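Local coordinates for iron binding protein FbpA (Mannheimia haemolytica, PDB 1SI1), which binds ferric iron in the periplasm and probably hands it on for uptake into the cell, as a member of the bacterial solute-binding protein 1 family, at residues S8-Y13 with V54-D59; F96-R101 with S232-A237. All coordinates share one frame; numbering follows the deposited sequence.

Contact 1. Residues S8-Y13 with V54-D59; sequences SYRQPY and VLLTVD
With chi1 at 159° and 173°, Tyr9 and Arg10 both extend their side chains opposite their own backbone nitrogens, and both arrive at Val58. The setting is the parallel pairing of strands 3-8 and 54-58 in a periplasmic binding protein fold, where the chain leaves the sheet and enters the loop before helix 16-26. Ser8 bridges Leu56 as the last strand pair. Beyond it, Tyr9 N donates to Leu56 O at 2.9 Å. The side chains of Tyr9 and Val58 cross at about a right angle, with Tyr9 CE2 3.7 Å from Val58 CB, while Thr57 OG1 rests 3.4 Å from Tyr9 CB. Leu56 CD2 touches both Ser8 OG and Arg10 CB, which lie to one side of it. Within the loop, Ser8 OG donates to Arg10 O at 2.6 Å, on a lone pair in the carbonyl plane. Arg10 bends at chi3 (-81°), and its charge is met outside the two segments by a salt bridge from NH1 to Glu268. One face of its guanidinium is covered by a valine methyl: Val58 CG2 sits 3.2 Å above the plane, displaced toward the rim and 3.5 Å from Arg10 NH1.

Contact 2. Residues F96-R101 with S232-A237; sequences FGLTTR and SGVVIA
This is an antiparallel strand pairing interrupted by a classic beta bulge, buried in the central sheet where the long strand 96-108 runs beside strand 228-236. Phe96 and Val234 form a regular hydrogen-bonded pair, each N donating to the other's O, and Gly97 faces Gly233 in the following non-hydrogen-bonded pair. There the backbones come close, with Gly97 CA and Gly233 CA 4.0 Å apart and Gly233 CA only 3.1 Å from Phe96 O. The register then slips by one, so that Leu98 and Thr99 both face Ser232. Ser232 O accepts Leu98 N at 2.8 Å and, weakly, Thr99 N at 3.5 Å. In turn, Ser232 N returns a bond to Thr99 O. Around the bulge, Leu98 CD1 crosses to Val234 CG1 at 3.6 Å, and helix 243-253 covers both side chains. The hydroxyls of Thr99 and Ser232 each lie between their own backbone N and carbonyl carbon (chi1 63° and 84°), which puts Thr99 OG1 and Ser232 OG 2.6 Å apart. Because Thr99 OG1 also hydrogen-bonds Glu268, and Arg101 NH1 forms a salt bridge with that same carboxylate, the bulge joins sheet backbone to a buried polar network whose charges probably compensate one another beside the iron site.

Contacts 1 and 2 are neighbours in one sheet, their centres about 9 Å apart, because strand 54-58 pairs on one edge with strand 3-8 and on the other with strand 228-236. The join is backbone to backbone: Leu55 N reaches Val235 O at 2.8 Å, and Thr57 O lies 2.9 Å from Gly233 N, both probable hydrogen bonds. Val58 also packs against the Arg101 guanidinium, while the two contacts share Glu268 as the partner of an arginine from each. The side chain of Arg101 lies about 4 Å from the bound ferric ion and that of Val58 about 6 Å, near Tyr142 and Tyr198, which with Tyr199 are seen to bind iron.

Contact 1. Residues S8-Y13 with V54-D59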
loop_
_atom_site.group_PDB
_atom_site.type_symbol
_atom_site.label_atom_id
_atom_site.label_comp_id
_atom_site.label_asym_id
_atom_site.label_seq_id
_atom_site.Cartn_x
_atom_site.Cartn_y
_atom_site.Cartn_z
ATOM N N SER A 8 -1.737 -14.438 7.356
ATOM C CA SER A 8 -1.326 -13.513 6.323
ATOM C C SER A 8 -2.363 -13.364 5.236
ATOM O O SER A 8 -2.841 -14.340 4.681
ATOM C CB SER A 8 -0.036 -13.990 5.682
ATOM O OG SER A 8 0.371 -13.112 4.661
ATOM N N TYR A 9 -2.715 -12.126 4.941
ATOM C CA TYR A 9 -3.460 -11.792 3.738
ATOM C C TYR A 9 -2.576 -11.968 2.502
ATOM O O TYR A 9 -3.051 -12.283 1.402
ATOM C CB TYR A 9 -3.951 -10.337 3.833
ATOM C CG TYR A 9 -4.293 -9.722 2.508
ATOM C CD1 TYR A 9 -5.566 -9.837 1.963
ATOM C CD2 TYR A 9 -3.327 -9.027 1.786
ATOM C CE1 TYR A 9 -5.854 -9.276 0.731
ATOM C CE2 TYR A 9 -3.600 -8.491 0.574
ATOM C CZ TYR A 9 -4.861 -8.603 0.048
ATOM O OH TYR A 9 -5.119 -8.036 -1.186
ATOM N N ARG A 10 -1.285 -11.699 2.659
ATOM C CA ARG A 10 -0.337 -11.758 1.573
ATOM C C ARG A 10 0.065 -13.201 1.284
ATOM O O ARG A 10 0.193 -14.013 2.201
ATOM C CB ARG A 10 0.864 -10.906 1.942
ATOM C CG ARG A 10 2.045 -10.954 1.019
ATOM C CD ARG A 10 2.942 -9.751 1.208
ATOM N NE ARG A 10 2.417 -8.595 0.496
ATOM C CZ ARG A 10 2.967 -7.397 0.477
ATOM N NH1 ARG A 10 2.420 -6.471 -0.280
ATOM N NH2 ARG A 10 4.028 -7.102 1.208
ATOM N N GLN A 11 0.262 -13.518 0.012
ATOM C CA GLN A 11 0.543 -14.885 -0.404
ATOM C C GLN A 11 1.801 -15.372 0.278
ATOM O O GLN A 11 2.769 -14.639 0.402
ATOM C CB GLN A 11 0.700 -14.960 -1.920
ATOM C CG GLN A 11 -0.623 -14.764 -2.617
ATOM C CD GLN A 11 -0.596 -15.142 -4.072
ATOM O OE1 GLN A 11 0.320 -14.762 -4.796
ATOM N NE2 GLN A 11 -1.608 -15.885 -4.512
ATOM N N PRO A 12 1.776 -16.605 0.771
ATOM C CA PRO A 12 2.914 -17.144 1.505
ATOM C C PRO A 12 4.276 -16.983 0.829
ATOM O O PRO A 12 5.229 -16.668 1.515
ATOM C CB PRO A 12 2.514 -18.599 1.703
ATOM C CG PRO A 12 1.073 -18.522 1.829
ATOM C CD PRO A 12 0.639 -17.539 0.791
ATOM N N TYR A 13 4.369 -17.146 -0.488
ATOM C CA TYR A 13 5.678 -17.071 -1.125
ATOM C C TYR A 13 6.325 -15.682 -1.049
ATOM O O TYR A 13 7.539 -15.554 -1.192
ATOM C CB TYR A 13 5.608 -17.577 -2.568
ATOM C CG TYR A 13 5.232 -16.564 -3.620
ATOM C CD1 TYR A 13 3.911 -16.222 -3.841
ATOM C CD2 TYR A 13 6.206 -15.979 -4.427
ATOM C CE1 TYR A 13 3.557 -15.313 -4.827
ATOM C CE2 TYR A 13 5.868 -15.062 -5.409
ATOM C CZ TYR A 13 4.538 -14.739 -5.607
ATOM O OH TYR A 13 4.166 -13.830 -6.573
ATOM N N VAL A 54 0.718 -13.202 14.808
ATOM C CA VAL A 54 0.988 -12.032 13.983
ATOM C C VAL A 54 -0.009 -12.034 12.838
ATOM O O VAL A 54 -0.151 -13.029 12.149
ATOM C CB VAL A 54 2.393 -12.068 13.409
ATOM C CG1 VAL A 54 2.624 -10.890 12.443
ATOM C CG2 VAL A 54 3.430 -12.060 14.529
ATOM N N LEU A 55 -0.679 -10.912 12.650
ATOM C CA LEU A 55 -1.594 -10.684 11.550
ATOM C C LEU A 55 -0.881 -9.784 10.571
ATOM O O LEU A 55 -0.507 -8.663 10.901
ATOM C CB LEU A 55 -2.871 -10.042 12.060
ATOM C CG LEU A 55 -3.496 -10.708 13.285
ATOM C CD1 LEU A 55 -4.787 -10.005 13.604
ATOM C CD2 LEU A 55 -3.731 -12.185 13.038
ATOM N N LEU A 56 -0.652 -10.300 9.383
ATOM C CA LEU A 56 0.091 -9.599 8.370
ATOM C C LEU A 56 -0.833 -9.270 7.234
ATOM O O LEU A 56 -1.485 -10.141 6.673
ATOM C CB LEU A 56 1.239 -10.482 7.896
ATOM C CG LEU A 56 2.270 -9.849 6.952
ATOM C CD1 LEU A 56 3.631 -10.511 7.071
ATOM C CD2 LEU A 56 1.799 -9.883 5.501
ATOM N N THR A 57 -0.944 -7.994 6.908
ATOM C CA THR A 57 -1.830 -7.608 5.853
ATOM C C THR A 57 -1.296 -6.417 5.086
ATOM O O THR A 57 -0.178 -5.952 5.317
ATOM C CB THR A 57 -3.249 -7.391 6.404
ATOM O OG1 THR A 57 -4.185 -7.333 5.320
ATOM C CG2 THR A 57 -3.378 -6.073 7.158
ATOM N N VAL A 58 -2.083 -5.994 4.118
ATOM C CA VAL A 58 -1.658 -5.020 3.149
ATOM C C VAL A 58 -2.749 -3.985 3.039
ATOM O O VAL A 58 -3.909 -4.341 2.951
ATOM C CB VAL A 58 -1.428 -5.696 1.773
ATOM C CG1 VAL A 58 -1.117 -4.668 0.722
ATOM C CG2 VAL A 58 -0.309 -6.735 1.845
ATOM N N ASP A 59 -2.333 -2.725 3.015
ATOM C CA ASP A 59 -3.176 -1.537 2.860
ATOM C C ASP A 59 -3.716 -1.078 4.201
ATOM O O ASP A 59 -4.196 -1.878 5.005
ATOM C CB ASP A 59 -4.318 -1.776 1.879
ATOM C CG ASP A 59 -4.945 -0.490 1.388
ATOM O OD1 ASP A 59 -5.709 0.160 2.132
ATOM O OD2 ASP A 59 -4.732 -0.055 0.250
#

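Contact 2. Residues F96-R101 with S232-A237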
loop_
_atom_site.group_PDB
_atom_site.type_symbol
_atom_site.label_atom_id
_atom_site.label_comp_id
_atom_site.label_asym_id
_atom_site.label_seq_id
_atom_site.Cartn_x
_atom_site.Cartn_y
_atom_site.Cartn_z
ATOM N N PHE A 96 1.851 -1.740 12.780
ATOM C CA PHE A 96 3.209 -1.386 12.405
ATOM C C PHE A 96 3.454 -1.678 10.943
ATOM O O PHE A 96 3.316 -2.806 10.500
ATOM C CB PHE A 96 4.194 -2.175 13.274
ATOM C CG PHE A 96 3.963 -1.959 14.730
ATOM C CD1 PHE A 96 3.161 -2.816 15.451
ATOM C CD2 PHE A 96 4.468 -0.830 15.356
ATOM C CE1 PHE A 96 2.898 -2.571 16.792
ATOM C CE2 PHE A 96 4.220 -0.590 16.702
ATOM C CZ PHE A 96 3.439 -1.459 17.410
ATOM N N GLY A 97 3.809 -0.656 10.187
ATOM C CA GLY A 97 4.119 -0.826 8.783
ATOM C C GLY A 97 5.464 -1.488 8.606
ATOM O O GLY A 97 6.384 -1.234 9.375
ATOM N N LEU A 98 5.582 -2.346 7.594
ATOM C CA LEU A 98 6.843 -3.007 7.260
ATOM C C LEU A 98 7.339 -2.667 5.866
ATOM O O LEU A 98 8.526 -2.752 5.615
ATOM C CB LEU A 98 6.700 -4.520 7.377
ATOM C CG LEU A 98 6.436 -5.060 8.774
ATOM C CD1 LEU A 98 6.261 -6.580 8.701
ATOM C CD2 LEU A 98 7.563 -4.667 9.739
ATOM N N THR A 99 6.434 -2.328 4.953
ATOM C CA THR A 99 6.836 -1.832 3.643
ATOM C C THR A 99 5.876 -0.752 3.233
ATOM O O THR A 99 4.792 -0.627 3.799
ATOM C CB THR A 99 6.773 -2.916 2.557
ATOM O OG1 THR A 99 5.419 -3.366 2.390
ATOM C CG2 THR A 99 7.565 -4.132 2.932
ATOM N N THR A 100 6.283 0.026 2.246
ATOM C CA THR A 100 5.375 0.969 1.625
ATOM C C THR A 100 5.247 0.746 0.136
ATOM O O THR A 100 6.135 0.196 -0.526
ATOM C CB THR A 100 5.776 2.430 1.888
ATOM O OG1 THR A 100 7.080 2.699 1.354
ATOM C CG2 THR A 100 5.900 2.704 3.368
ATOM N N ARG A 101 4.116 1.196 -0.380
ATOM C CA ARG A 101 3.830 1.178 -1.790
ATOM C C ARG A 101 3.483 2.608 -2.170
ATOM O O ARG A 101 2.743 3.267 -1.472
ATOM C CB ARG A 101 2.686 0.227 -2.126
ATOM C CG ARG A 101 1.427 0.384 -1.292
ATOM C CD ARG A 101 1.205 -0.678 -0.206
ATOM N NE ARG A 101 1.417 -2.020 -0.712
ATOM C CZ ARG A 101 0.509 -2.777 -1.357
ATOM N NH1 ARG A 101 0.864 -3.977 -1.779
ATOM N NH2 ARG A 101 -0.729 -2.370 -1.594
ATOM N N SER A 232 2.137 -2.028 3.803
ATOM C CA SER A 232 1.810 -3.342 4.329
ATOM C C SER A 232 2.285 -3.328 5.754
ATOM O O SER A 232 3.160 -2.554 6.110
ATOM C CB SER A 232 2.515 -4.450 3.566
ATOM O OG SER A 232 3.850 -4.689 4.031
ATOM N N GLY A 233 1.709 -4.165 6.588
ATOM C CA GLY A 233 2.124 -4.153 7.970
ATOM C C GLY A 233 1.641 -5.320 8.765
ATOM O O GLY A 233 1.171 -6.305 8.216
ATOM N N VAL A 234 1.759 -5.175 10.076
ATOM C CA VAL A 234 1.500 -6.254 11.010
ATOM C C VAL A 234 0.841 -5.744 12.271
ATOM O O VAL A 234 0.988 -4.595 12.650
ATOM C CB VAL A 234 2.796 -7.011 11.408
ATOM C CG1 VAL A 234 3.290 -7.898 10.273
ATOM C CG2 VAL A 234 3.901 -6.039 11.863
ATOM N N VAL A 235 0.126 -6.652 12.905
ATOM C CA VAL A 235 -0.566 -6.431 14.149
ATOM C C VAL A 235 -0.313 -7.681 14.962
ATOM O O VAL A 235 -0.285 -8.786 14.426
ATOM C CB VAL A 235 -2.064 -6.264 13.896
ATOM C CG1 VAL A 235 -2.881 -6.408 15.180
ATOM C CG2 VAL A 235 -2.354 -4.913 13.221
ATOM N N ILE A 236 -0.119 -7.513 16.259
ATOM C CA ILE A 236 -0.065 -8.658 17.156
ATOM C C ILE A 236 -1.489 -8.946 17.595
ATOM O O ILE A 236 -2.163 -8.073 18.103
ATOM C CB ILE A 236 0.844 -8.357 18.352
ATOM C CG1 ILE A 236 2.278 -8.083 17.880
ATOM C CG2 ILE A 236 0.823 -9.513 19.339
ATOM C CD1 ILE A 236 2.861 -9.120 16.971
ATOM N N ALA A 237 -1.952 -10.168 17.371
ATOM C CA ALA A 237 -3.326 -10.540 17.668
ATOM C C ALA A 237 -3.656 -10.404 19.149
ATOM O O ALA A 237 -2.819 -10.688 20.014
ATOM C CB ALA A 237 -3.589 -11.946 17.207
#